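Local atomic coordinates of choline kinase (PDB entry 3MES), a protein that probably catalyses the phosphorylation of choline, and perhaps of ethanolamine, using ATP and magnesium. Residues E252-F264 against I352-T364. Numbering follows the deposited sequence.
Sequences ELKLYSPAFSLVF and IVHIMTKAVEVFT
Ala-259, in a short 3-10 turn, brings the chain so close to helix 351-362 that its methyl meets that of Ala-359, CB to CB at 3.8 Å. Two such small residues let a loop lie directly against a helix, with the CA atoms of Ala-259 and Met-356 5.6 Å apart. Met-356 flanks the methyl pair: CG stands anti to the backbone N (chi1 178°) and the chain runs on fully extended, which lays CG on Ala-259 CB, SD beside Pro-258 CB at 4.1 Å, and CE near Pro-258 O. One helical turn earlier, Ile-352 reaches the proline ring with its terminal methyl, CD1 to Pro-258 CG 4.0 Å, the two side chains crossing at about a right angle. Ser-257 brings a polar side chain into this apolar contact. Its OG sits 3.5 Å from Met-356 CA, a plain packing contact, and is placed to accept from Ala-259 N in an ST turn, though the position of that nitrogen is doubtful in the model. Toward the helix's far end, Phe-260 and Phe-363 meet obliquely, CE1 to CZ 3.6 Å, with the ring planes inclined at 54°; Leu-253 CD2 lies over one face of the Phe-260 ring, off toward its rim. Helix 294-303 backs the contact, Ile-298 touching Met-356 and Ala-299 both Val-360 and Phe-363. The arrangement is loop-on-helix packing, away from the ligand and magnesium sites: the link from helix 247-254 to the two-stranded antiparallel sheet of 262-265 and 290-293 is packed onto a helix of the largely helical part of the choline/ethanolamine kinase fold.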
ATOM      1  N   GLU B 252     -13.356  23.039  18.369  1.00 28.48           N
ATOM      2  CA  GLU B 252     -14.261  22.337  19.267  1.00 28.24           C
ATOM      3  C   GLU B 252     -14.756  21.055  18.607  1.00 27.94           C
ATOM      4  O   GLU B 252     -14.821  20.002  19.240  1.00 27.88           O
ATOM      5  CB  GLU B 252     -15.448  23.227  19.654  1.00 28.33           C
ATOM      6  CG  GLU B 252     -16.369  22.606  20.692  1.00 28.75           C
ATOM      7  CD  GLU B 252     -17.645  23.401  20.908  1.00 29.56           C
ATOM      8  OE1 GLU B 252     -17.858  24.409  20.197  1.00 29.79           O
ATOM      9  OE2 GLU B 252     -18.441  23.013  21.791  1.00 29.71           O
ATOM     10  N   LEU B 253     -15.097  21.148  17.325  1.00 27.65           N
ATOM     11  CA  LEU B 253     -15.597  19.997  16.582  1.00 27.29           C
ATOM     12  C   LEU B 253     -14.553  18.890  16.440  1.00 27.14           C
ATOM     13  O   LEU B 253     -14.893  17.708  16.457  1.00 27.02           O
ATOM     14  CB  LEU B 253     -16.118  20.427  15.209  1.00 27.30           C
ATOM     15  CG  LEU B 253     -17.620  20.716  15.140  1.00 27.06           C
ATOM     16  CD1 LEU B 253     -18.098  21.412  16.402  1.00 27.28           C
ATOM     17  CD2 LEU B 253     -17.972  21.524  13.899  1.00 26.48           C
ATOM     18  N   LYS B 254     -13.287  19.274  16.301  1.00 26.90           N
ATOM     19  CA  LYS B 254     -12.205  18.296  16.212  1.00 26.72           C
ATOM     20  C   LYS B 254     -12.139  17.436  17.471  1.00 26.44           C
ATOM     21  O   LYS B 254     -11.790  16.258  17.414  1.00 26.44           O
ATOM     22  CB  LYS B 254     -10.857  18.987  15.982  1.00 26.78           C
ATOM     23  CG  LYS B 254      -9.664  18.048  16.085  1.00 27.10           C
ATOM     24  CD  LYS B 254      -8.350  18.808  16.014  1.00 28.06           C
ATOM     25  CE  LYS B 254      -8.243  19.599  14.720  1.00 28.50           C
ATOM     26  NZ  LYS B 254      -7.029  20.463  14.691  1.00 29.30           N
ATOM     27  N   LEU B 255     -12.468  18.034  18.610  1.00 26.11           N
ATOM     28  CA  LEU B 255     -12.466  17.309  19.876  1.00 25.79           C
ATOM     29  C   LEU B 255     -13.438  16.135  19.858  1.00 25.39           C
ATOM     30  O   LEU B 255     -13.293  15.192  20.635  1.00 25.42           O
ATOM     31  CB  LEU B 255     -12.797  18.246  21.040  1.00 25.80           C
ATOM     32  CG  LEU B 255     -11.609  18.797  21.836  1.00 26.12           C
ATOM     33  CD1 LEU B 255     -10.454  19.179  20.917  1.00 26.47           C
ATOM     34  CD2 LEU B 255     -12.040  19.978  22.690  1.00 26.38           C
ATOM     35  N   TYR B 256     -14.420  16.192  18.967  1.00 24.95           N
ATOM     36  CA  TYR B 256     -15.461  15.168  18.914  1.00 24.58           C
ATOM     37  C   TYR B 256     -15.194  14.090  17.870  1.00 24.19           C
ATOM     38  O   TYR B 256     -15.678  12.966  17.997  1.00 24.15           O
ATOM     39  CB  TYR B 256     -16.826  15.808  18.667  1.00 24.66           C
ATOM     40  CG  TYR B 256     -17.356  16.572  19.856  1.00 24.81           C
ATOM     41  CD1 TYR B 256     -18.118  15.936  20.828  1.00 24.79           C
ATOM     42  CD2 TYR B 256     -17.091  17.926  20.010  1.00 25.04           C
ATOM     43  CE1 TYR B 256     -18.604  16.629  21.917  1.00 24.94           C
ATOM     44  CE2 TYR B 256     -17.574  18.628  21.097  1.00 25.15           C
ATOM     45  CZ  TYR B 256     -18.329  17.972  22.048  1.00 25.12           C
ATOM     46  OH  TYR B 256     -18.813  18.662  23.134  1.00 25.38           O
ATOM     47  N   SER B 257     -14.428  14.436  16.839  1.00 23.70           N
ATOM     48  CA  SER B 257     -14.128  13.498  15.760  1.00 23.17           C
ATOM     49  C   SER B 257     -13.063  14.054  14.824  1.00 22.81           C
ATOM     50  O   SER B 257     -13.139  15.210  14.406  1.00 22.83           O
ATOM     51  CB  SER B 257     -15.396  13.175  14.967  1.00 23.16           C
ATOM     52  OG  SER B 257     -15.095  12.389  13.825  1.00 23.14           O
ATOM     53  N   PRO B 258     -12.056  13.230  14.496  1.00 22.41           N
ATOM     54  CA  PRO B 258     -11.008  13.650  13.569  1.00 22.09           C
ATOM     55  C   PRO B 258     -11.573  13.960  12.184  1.00 21.80           C
ATOM     56  O   PRO B 258     -10.830  14.340  11.282  1.00 21.79           O
ATOM     57  CB  PRO B 258     -10.076  12.435  13.517  1.00 22.12           C
ATOM     58  CG  PRO B 258     -10.325  11.713  14.808  1.00 22.24           C
ATOM     59  CD  PRO B 258     -11.785  11.905  15.080  1.00 22.35           C
ATOM     60  N   ALA B 259     -12.883  13.799  12.018  1.00 21.36           N
ATOM     61  CA  ALA B 259     -13.538  14.192  10.777  1.00 20.93           C
ATOM     62  C   ALA B 259     -13.428  15.703  10.592  1.00 20.63           C
ATOM     63  O   ALA B 259     -13.350  16.203   9.468  1.00 20.52           O
ATOM     64  CB  ALA B 259     -14.995  13.765  10.786  1.00 20.84           C
ATOM     65  N   PHE B 260     -13.417  16.426  11.707  1.00 20.23           N
ATOM     66  CA  PHE B 260     -13.341  17.881  11.669  1.00 19.90           C
ATOM     67  C   PHE B 260     -11.913  18.345  11.945  1.00 19.64           C
ATOM     68  O   PHE B 260     -11.664  19.502  12.280  1.00 19.66           O
ATOM     69  CB  PHE B 260     -14.335  18.493  12.656  1.00 19.82           C
ATOM     70  CG  PHE B 260     -15.768  18.131  12.365  1.00 19.71           C
ATOM     71  CD1 PHE B 260     -16.501  18.842  11.429  1.00 19.82           C
ATOM     72  CD2 PHE B 260     -16.377  17.075  13.018  1.00 19.72           C
ATOM     73  CE1 PHE B 260     -17.816  18.510  11.158  1.00 19.65           C
ATOM     74  CE2 PHE B 260     -17.691  16.740  12.753  1.00 19.64           C
ATOM     75  CZ  PHE B 260     -18.411  17.458  11.821  1.00 19.63           C
ATOM     76  N   SER B 261     -10.979  17.419  11.792  1.00 19.28           N
ATOM     77  CA  SER B 261      -9.570  17.727  11.921  1.00 19.03           C
ATOM     78  C   SER B 261      -9.131  18.579  10.733  1.00 18.67           C
ATOM     79  O   SER B 261      -9.642  18.420   9.622  1.00 18.63           O
ATOM     80  CB  SER B 261      -8.763  16.431  11.972  1.00 19.03           C
ATOM     81  OG  SER B 261      -7.403  16.688  12.256  1.00 19.80           O
ATOM     82  N   LEU B 262      -8.196  19.490  10.971  1.00 18.16           N
ATOM     83  CA  LEU B 262      -7.684  20.340   9.904  1.00 17.75           C
ATOM     84  C   LEU B 262      -6.429  19.735   9.294  1.00 17.39           C
ATOM     85  O   LEU B 262      -5.402  19.612   9.959  1.00 17.35           O
ATOM     86  CB  LEU B 262      -7.409  21.751  10.420  1.00 17.77           C
ATOM     87  CG  LEU B 262      -8.673  22.525  10.788  1.00 17.76           C
ATOM     88  CD1 LEU B 262      -8.341  23.958  11.176  1.00 17.72           C
ATOM     89  CD2 LEU B 262      -9.653  22.492   9.625  1.00 17.78           C
ATOM     90  N   VAL B 263      -6.524  19.357   8.025  1.00 16.98           N
ATOM     91  CA  VAL B 263      -5.440  18.653   7.354  1.00 16.64           C
ATOM     92  C   VAL B 263      -5.178  19.253   5.981  1.00 16.49           C
ATOM     93  O   VAL B 263      -5.999  20.008   5.461  1.00 16.42           O
ATOM     94  CB  VAL B 263      -5.788  17.169   7.175  1.00 16.70           C
ATOM     95  CG1 VAL B 263      -6.285  16.581   8.491  1.00 16.39           C
ATOM     96  CG2 VAL B 263      -6.845  17.009   6.092  1.00 16.52           C
ATOM     97  N   PHE B 264      -4.033  18.925   5.390  1.00 16.37           N
ATOM     98  CA  PHE B 264      -3.778  19.339   4.017  1.00 16.25           C
ATOM     99  C   PHE B 264      -4.381  18.319   3.056  1.00 16.09           C
ATOM    100  O   PHE B 264      -3.839  17.230   2.861  1.00 16.08           O
ATOM    101  CB  PHE B 264      -2.286  19.536   3.740  1.00 16.27           C
ATOM    102  CG  PHE B 264      -2.011  20.258   2.451  1.00 16.54           C
ATOM    103  CD1 PHE B 264      -1.878  21.637   2.430  1.00 16.96           C
ATOM    104  CD2 PHE B 264      -1.917  19.562   1.257  1.00 16.67           C
ATOM    105  CE1 PHE B 264      -1.638  22.309   1.244  1.00 17.22           C
ATOM    106  CE2 PHE B 264      -1.675  20.227   0.066  1.00 16.94           C
ATOM    107  CZ  PHE B 264      -1.536  21.601   0.058  1.00 16.93           C
ATOM    108  N   ILE B 352     -14.196   5.487  17.913  1.00 23.20           N
ATOM    109  CA  ILE B 352     -13.666   6.603  17.136  1.00 22.96           C
ATOM    110  C   ILE B 352     -13.947   6.425  15.643  1.00 22.89           C
ATOM    111  O   ILE B 352     -14.074   7.400  14.904  1.00 22.84           O
ATOM    112  CB  ILE B 352     -12.151   6.791  17.368  1.00 22.96           C
ATOM    113  CG1 ILE B 352     -11.661   8.070  16.689  1.00 22.72           C
ATOM    114  CG2 ILE B 352     -11.372   5.584  16.863  1.00 22.87           C
ATOM    115  CD1 ILE B 352     -10.201   8.367  16.945  1.00 22.87           C
ATOM    116  N   VAL B 353     -14.050   5.175  15.205  1.00 22.78           N
ATOM    117  CA  VAL B 353     -14.368   4.887  13.811  1.00 22.69           C
ATOM    118  C   VAL B 353     -15.867   5.032  13.555  1.00 22.59           C
ATOM    119  O   VAL B 353     -16.285   5.704  12.613  1.00 22.63           O
ATOM    120  CB  VAL B 353     -13.903   3.479  13.402  1.00 22.64           C
ATOM    121  CG1 VAL B 353     -14.456   3.114  12.036  1.00 22.67           C
ATOM    122  CG2 VAL B 353     -12.384   3.404  13.406  1.00 22.61           C
ATOM    123  N   HIS B 354     -16.670   4.401  14.406  1.00 22.44           N
ATOM    124  CA  HIS B 354     -18.120   4.497  14.314  1.00 22.26           C
ATOM    125  C   HIS B 354     -18.573   5.950  14.214  1.00 21.81           C
ATOM    126  O   HIS B 354     -19.406   6.290  13.380  1.00 21.84           O
ATOM    127  CB  HIS B 354     -18.768   3.823  15.525  1.00 22.49           C
ATOM    128  CG  HIS B 354     -20.266   3.871  15.519  1.00 23.32           C
ATOM    129  ND1 HIS B 354     -20.980   4.900  16.097  1.00 24.13           N
ATOM    130  CD2 HIS B 354     -21.183   3.007  15.021  1.00 24.10           C
ATOM    131  CE1 HIS B 354     -22.273   4.673  15.950  1.00 24.28           C
ATOM    132  NE2 HIS B 354     -22.425   3.530  15.300  1.00 24.65           N
ATOM    133  N   ILE B 355     -18.021   6.804  15.067  1.00 21.39           N
ATOM    134  CA  ILE B 355     -18.377   8.219  15.070  1.00 20.92           C
ATOM    135  C   ILE B 355     -17.915   8.935  13.802  1.00 20.72           C
ATOM    136  O   ILE B 355     -18.691   9.651  13.165  1.00 20.71           O
ATOM    137  CB  ILE B 355     -17.794   8.945  16.293  1.00 20.83           C
ATOM    138  CG1 ILE B 355     -18.526   8.520  17.565  1.00 20.82           C
ATOM    139  CG2 ILE B 355     -17.893  10.451  16.114  1.00 20.74           C
ATOM    140  CD1 ILE B 355     -18.055   9.244  18.805  1.00 20.79           C
ATOM    141  N   MET B 356     -16.650   8.742  13.442  1.00 20.27           N
ATOM    142  CA  MET B 356     -16.076   9.439  12.297  1.00 20.01           C
ATOM    143  C   MET B 356     -16.737   9.020  10.991  1.00 19.91           C
ATOM    144  O   MET B 356     -16.925   9.835  10.089  1.00 19.86           O
ATOM    145  CB  MET B 356     -14.563   9.219  12.220  1.00 19.86           C
ATOM    146  CG  MET B 356     -13.916   9.887  11.019  1.00 19.38           C
ATOM    147  SD  MET B 356     -12.116   9.855  11.064  1.00 18.73           S
ATOM    148  CE  MET B 356     -11.726  10.734   9.552  1.00 19.11           C
ATOM    149  N   THR B 357     -17.089   7.744  10.892  1.00 19.78           N
ATOM    150  CA  THR B 357     -17.722   7.236   9.683  1.00 19.77           C
ATOM    151  C   THR B 357     -19.029   7.967   9.388  1.00 19.71           C
ATOM    152  O   THR B 357     -19.290   8.353   8.250  1.00 19.71           O
ATOM    153  CB  THR B 357     -17.989   5.728   9.775  1.00 19.76           C
ATOM    154  OG1 THR B 357     -16.756   5.042  10.021  1.00 19.81           O
ATOM    155  CG2 THR B 357     -18.595   5.220   8.478  1.00 19.62           C
ATOM    156  N   LYS B 358     -19.849   8.160  10.416  1.00 19.62           N
ATOM    157  CA  LYS B 358     -21.134   8.825  10.236  1.00 19.56           C
ATOM    158  C   LYS B 358     -20.956  10.332  10.067  1.00 19.29           C
ATOM    159  O   LYS B 358     -21.731  10.985   9.370  1.00 19.26           O
ATOM    160  CB  LYS B 358     -22.084   8.500  11.394  1.00 19.65           C
ATOM    161  CG  LYS B 358     -21.626   9.017  12.745  1.00 20.20           C
ATOM    162  CD  LYS B 358     -22.140   8.143  13.888  1.00 20.96           C
ATOM    163  CE  LYS B 358     -23.654   8.213  14.018  1.00 21.27           C
ATOM    164  NZ  LYS B 358     -24.121   7.568  15.281  1.00 21.91           N
ATOM    165  N   ALA B 359     -19.925  10.877  10.702  1.00 19.10           N
ATOM    166  CA  ALA B 359     -19.604  12.293  10.559  1.00 18.93           C
ATOM    167  C   ALA B 359     -19.145  12.602   9.137  1.00 18.78           C
ATOM    168  O   ALA B 359     -19.522  13.623   8.562  1.00 18.74           O
ATOM    169  CB  ALA B 359     -18.537  12.705  11.566  1.00 18.93           C
ATOM    170  N   VAL B 360     -18.331  11.711   8.575  1.00 18.47           N
ATOM    171  CA  VAL B 360     -17.817  11.887   7.221  1.00 18.29           C
ATOM    172  C   VAL B 360     -18.945  11.929   6.196  1.00 18.23           C
ATOM    173  O   VAL B 360     -18.811  12.545   5.139  1.00 18.20           O
ATOM    174  CB  VAL B 360     -16.837  10.760   6.836  1.00 18.21           C
ATOM    175  CG1 VAL B 360     -16.566  10.784   5.344  1.00 18.09           C
ATOM    176  CG2 VAL B 360     -15.547  10.885   7.620  1.00 17.82           C
ATOM    177  N   GLU B 361     -20.052  11.265   6.512  1.00 18.15           N
ATOM    178  CA  GLU B 361     -21.208  11.237   5.618  1.00 18.01           C
ATOM    179  C   GLU B 361     -21.730  12.642   5.338  1.00 17.86           C
ATOM    180  O   GLU B 361     -22.177  12.941   4.233  1.00 17.84           O
ATOM    181  CB  GLU B 361     -22.323  10.369   6.205  1.00 17.98           C
ATOM    182  CG  GLU B 361     -22.085   8.877   6.048  1.00 18.15           C
ATOM    183  CD  GLU B 361     -22.014   8.456   4.592  1.00 18.61           C
ATOM    184  OE1 GLU B 361     -20.892   8.241   4.090  1.00 18.12           O
ATOM    185  OE2 GLU B 361     -23.079   8.354   3.945  1.00 18.88           O
ATOM    186  N   VAL B 362     -21.669  13.502   6.348  1.00 17.74           N
ATOM    187  CA  VAL B 362     -22.146  14.873   6.213  1.00 17.63           C
ATOM    188  C   VAL B 362     -21.400  15.613   5.105  1.00 17.37           C
ATOM    189  O   VAL B 362     -22.003  16.329   4.311  1.00 17.30           O
ATOM    190  CB  VAL B 362     -21.989  15.651   7.534  1.00 17.69           C
ATOM    191  CG1 VAL B 362     -22.039  17.152   7.279  1.00 17.91           C
ATOM    192  CG2 VAL B 362     -23.058  15.226   8.532  1.00 17.83           C
ATOM    193  N   PHE B 363     -20.085  15.429   5.058  1.00 17.16           N
ATOM    194  CA  PHE B 363     -19.248  16.123   4.086  1.00 16.95           C
ATOM    195  C   PHE B 363     -19.505  15.690   2.644  1.00 16.98           C
ATOM    196  O   PHE B 363     -18.943  16.268   1.714  1.00 17.13           O
ATOM    197  CB  PHE B 363     -17.767  15.940   4.428  1.00 16.89           C
ATOM    198  CG  PHE B 363     -17.318  16.740   5.618  1.00 16.55           C
ATOM    199  CD1 PHE B 363     -16.927  18.062   5.471  1.00 16.08           C
ATOM    200  CD2 PHE B 363     -17.286  16.172   6.881  1.00 16.18           C
ATOM    201  CE1 PHE B 363     -16.514  18.803   6.563  1.00 15.92           C
ATOM    202  CE2 PHE B 363     -16.872  16.908   7.977  1.00 15.93           C
ATOM    203  CZ  PHE B 363     -16.485  18.224   7.819  1.00 15.65           C
ATOM    204  N   THR B 364     -20.347  14.674   2.454  1.00 16.86           N
ATOM    205  CA  THR B 364     -20.662  14.202   1.108  1.00 16.76           C
ATOM    206  C   THR B 364     -21.419  15.269   0.326  1.00 16.82           C
ATOM    207  O   THR B 364     -21.308  15.355  -0.901  1.00 16.82           O
ATOM    208  CB  THR B 364     -21.499  12.901   1.124  1.00 16.76           C
ATOM    209  OG1 THR B 364     -22.722  13.118   1.841  1.00 16.82           O
ATOM    210  CG2 THR B 364     -20.726  11.766   1.778  1.00 16.74           C
TER